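Local atomic coordinates of putative pyrazinamidase/nicotinamidase (PDB entry 3S2S), a protein that probably hydrolyses nicotinamide and its analogue pyrazinamide to the corresponding acid and ammonia, as a zinc-binding member of the isochorismatase family. Residues 62-65 against 66-70; 164-167 against 168-171. All blocks are in the same frame, centred on the assembly; numbering follows the deposited sequence.

Interaction 1: residues 62-65 against 66-70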
# COMPACT_ATOMS: atom_id res chain seq x y z
N GLN A 62 0.29 -32.03 -10.28
CA GLN A 62 -0.50 -32.58 -11.38
C GLN A 62 -1.78 -33.20 -10.84
O GLN A 62 -2.81 -33.21 -11.51
CB GLN A 62 0.30 -33.62 -12.17
CG GLN A 62 1.43 -33.03 -13.02
CD GLN A 62 2.56 -34.01 -13.23
OE1 GLN A 62 2.35 -35.23 -13.22
NE2 GLN A 62 3.77 -33.49 -13.43
N ALA A 63 -1.71 -33.70 -9.61
CA ALA A 63 -2.83 -34.40 -9.02
C ALA A 63 -4.08 -33.52 -8.89
O ALA A 63 -5.20 -34.04 -8.88
CB ALA A 63 -2.45 -34.99 -7.67
N ILE A 64 -3.90 -32.21 -8.81
CA ILE A 64 -5.05 -31.32 -8.64
C ILE A 64 -5.63 -30.79 -9.94
O ILE A 64 -6.54 -29.97 -9.92
CB ILE A 64 -4.75 -30.14 -7.69
CG1 ILE A 64 -3.74 -29.15 -8.30
CG2 ILE A 64 -4.26 -30.66 -6.34
CD1 ILE A 64 -3.67 -27.80 -7.53
N SER A 65 -5.11 -31.26 -11.07
CA SER A 65 -5.47 -30.65 -12.36
C SER A 65 -6.98 -30.68 -12.66
O SER A 65 -7.55 -29.69 -13.09
CB SER A 65 -4.66 -31.27 -13.50
OG SER A 65 -5.06 -30.71 -14.74
N LYS A 66 -7.63 -31.82 -12.43
CA LYS A 66 -9.07 -31.90 -12.69
C LYS A 66 -9.85 -31.07 -11.68
O LYS A 66 -10.78 -30.34 -12.04
CB LYS A 66 -9.53 -33.36 -12.63
CG LYS A 66 -8.61 -34.31 -13.37
CD LYS A 66 -9.28 -34.93 -14.58
CE LYS A 66 -10.32 -35.96 -14.18
NZ LYS A 66 -10.84 -36.73 -15.36
N ALA A 67 -9.47 -31.16 -10.41
CA ALA A 67 -10.19 -30.45 -9.36
C ALA A 67 -10.11 -28.93 -9.54
O ALA A 67 -11.10 -28.22 -9.36
CB ALA A 67 -9.64 -30.81 -7.98
N ILE A 68 -8.92 -28.43 -9.86
CA ILE A 68 -8.77 -26.98 -9.94
C ILE A 68 -9.57 -26.48 -11.16
O ILE A 68 -10.17 -25.42 -11.11
CB ILE A 68 -7.28 -26.52 -9.97
CG1 ILE A 68 -7.18 -25.00 -9.77
CG2 ILE A 68 -6.58 -26.94 -11.27
CD1 ILE A 68 -5.75 -24.52 -9.61
N ALA A 69 -9.60 -27.26 -12.24
CA ALA A 69 -10.44 -26.85 -13.37
C ALA A 69 -11.92 -26.85 -13.00
O ALA A 69 -12.66 -25.92 -13.32
CB ALA A 69 -10.18 -27.75 -14.61
N GLN A 70 -12.36 -27.90 -12.31
CA GLN A 70 -13.77 -28.00 -11.96
C GLN A 70 -14.21 -26.91 -11.00
O GLN A 70 -15.30 -26.35 -11.16
CB GLN A 70 -14.08 -29.39 -11.38
CG GLN A 70 -14.06 -30.45 -12.45
CD GLN A 70 -14.11 -31.85 -11.88
OE1 GLN A 70 -13.79 -32.07 -10.71
NE2 GLN A 70 -14.50 -32.80 -12.71
O HOH W 1 -7.81 -33.32 -9.24
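Ile64 and Ile68 meet four residues apart in a local contact, where the loop after helix 59-62 runs into the first turn of helix 65-77. The chain reaches the helix through a type I beta turn from Gln62 to Ser65, closed by Ser65 N on Gln62 O at 3.0 Å. Regular helical bonding then starts: Ile68 N donates to Ile64 O at 2.8 Å, nearly in line with the carbonyl bond (C=O...N 171°). The next bond, Ala69 N to Ser65 O, is longer at 3.3 Å, and its donor stands above the carbonyl plane.

A water accepts from Ala67 N and donates to Ala63 O at 2.7 Å, so it clips the loop to the helix. A small methyl suits the partly exposed position of Ala67, where CB comes 3.8 Å from Ile64 O.

On the buried side the two isoleucines lie side by side, pointing the same way, with CD1 of Ile64 4.4 Å from CD1 of Ile68. Ile68 has CG1 anti to its N (chi1 -168°), which sends the long branch inward and leaves CG2 beside the carbonyl oxygens of Ile64 (3.3 Å) and Ser65. Branched aliphatic side chains fit this inner face, whereas Lys66, pointing outward, is exposed to solvent.

Ile64 and Ser65 also touch Tyr44, and Ala69 packs on Ala118. At the end of helix 59-62, Gln62 NE2 bonds Val49 O and Asp51 OD1, tying it to the end of helix 46-49 and the residues just after, while Ile68 CD1 faces Gly164 near the end of strand 159-165.

Interaction 2: residues 164-167 against 168-171. With CAD (cacodylic acid), chain F.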
# COMPACT_ATOMS: atom_id res chain seq x y z
N GLY A 164 -4.45 -23.08 -6.60
CA GLY A 164 -3.20 -23.04 -7.34
C GLY A 164 -2.02 -23.53 -6.54
O GLY A 164 -2.19 -24.32 -5.62
N VAL A 165 -0.82 -23.06 -6.89
CA VAL A 165 0.44 -23.56 -6.33
C VAL A 165 1.38 -22.38 -6.07
O VAL A 165 1.19 -21.31 -6.64
CB VAL A 165 1.12 -24.58 -7.31
CG1 VAL A 165 0.24 -25.82 -7.51
CG2 VAL A 165 1.41 -23.92 -8.64
N LEU A 166 2.38 -22.54 -5.19
CA LEU A 166 2.50 -23.66 -4.27
C LEU A 166 1.83 -23.20 -2.98
O LEU A 166 1.85 -22.00 -2.65
CB LEU A 166 3.97 -23.96 -3.98
CG LEU A 166 4.88 -24.48 -5.10
CD1 LEU A 166 6.24 -24.82 -4.49
CD2 LEU A 166 4.28 -25.69 -5.73
N THR A 167 1.26 -24.14 -2.24
CA THR A 167 0.48 -23.79 -1.05
C THR A 167 1.25 -22.90 -0.09
O THR A 167 0.70 -21.92 0.46
CB THR A 167 0.06 -25.07 -0.30
OG1 THR A 167 -0.31 -26.07 -1.26
CG2 THR A 167 -1.11 -24.80 0.61
N ASP A 168 2.53 -23.23 0.12
CA ASP A 168 3.36 -22.56 1.13
C ASP A 168 4.14 -21.36 0.62
O ASP A 168 4.86 -20.73 1.41
CB ASP A 168 4.33 -23.58 1.76
CG ASP A 168 5.23 -24.23 0.73
OD1 ASP A 168 4.68 -24.79 -0.25
OD2 ASP A 168 6.47 -24.17 0.87
N ILE A 169 4.03 -21.02 -0.67
CA ILE A 169 4.72 -19.84 -1.18
C ILE A 169 3.70 -18.89 -1.82
O ILE A 169 3.18 -17.98 -1.14
CB ILE A 169 5.88 -20.20 -2.13
CG1 ILE A 169 6.86 -21.12 -1.38
CG2 ILE A 169 6.59 -18.94 -2.62
CD1 ILE A 169 7.94 -21.71 -2.28
N CYS A 170 3.36 -19.08 -3.09
CA CYS A 170 2.44 -18.11 -3.72
C CYS A 170 1.03 -18.06 -3.14
O CYS A 170 0.43 -16.98 -3.01
CB CYS A 170 2.41 -18.26 -5.25
SG CYS A 170 4.06 -17.90 -5.96
N VAL A 171 0.50 -19.22 -2.76
CA VAL A 171 -0.82 -19.23 -2.16
C VAL A 171 -0.73 -18.57 -0.79
O VAL A 171 -1.53 -17.70 -0.47
CB VAL A 171 -1.34 -20.67 -2.05
CG1 VAL A 171 -2.66 -20.69 -1.32
CG2 VAL A 171 -1.48 -21.29 -3.48
AS CAD F . 4.93 -19.98 -6.26
C1 CAD F . 4.19 -20.67 -7.93
C2 CAD F . 6.91 -19.88 -6.34
O1 CAD F . 4.35 -20.74 -4.93
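Leu166 O takes two backbone bonds from opposite faces of its carbonyl plane, from Ile169 N at 3.1 Å and from Val171 N, the latter closing a wider pi-type turn. The turn opens helix 167-180, in the strand-helix-strand unit of an isochorismatase-type cysteine hydrolase.

A cis peptide bond joins Val165 to Leu166. Leu166 N points at the bound cacodylic acid and donates to its O1 at 2.7 Å, almost straight (173°); Cys170 N donates to the same oxygen. Two amides on one oxygen are consistent with the oxyanion hole of this family.

Leu166 and Ile169 run side by side, CD1 to CD1 4.2 Å, lining the pocket, and Ile169 CB comes within 3.2 Å of O1. Val171 turns inward, its CG2 against Leu166 O and Gly164 O, a compact branched filler under the turn. The polar ends look elsewhere: Thr167 OG1 bonds His200 ND1, and Asp168 OD1 bonds Ser194 OG. Phe202 and Val210 of the second subunit pack on Asp168 and Ile169, respectively.

Cys170 holds its sulfur anti to its carbonyl carbon (chi1 -63°), bringing SG to 2.3 Å from the arsenic of the ligand.

Both interactions lie at the start of a helix, but interaction 1 joins a loop to helix 65-77 and interaction 2 joins strand 159-165 to helix 167-180. Interaction 1 is partly buried and away from the annotated sites, with water and an exposed lysine on its outer side; interaction 2 is buried and forms part of the ligand pocket near the zinc site. Regular helical bonding opens the helix of 62-70, whereas 164-171 has a cis peptide and a widened turn that set amides round a ligand oxygen. Their centres are 14 Å apart but they touch: Ile68 CD1 packs 3.6 Å from Gly164 N, and Ile64 CD1 approaches Gly164 O. Isoleucine methyls of the first thus pack against the glycine backbone of the second.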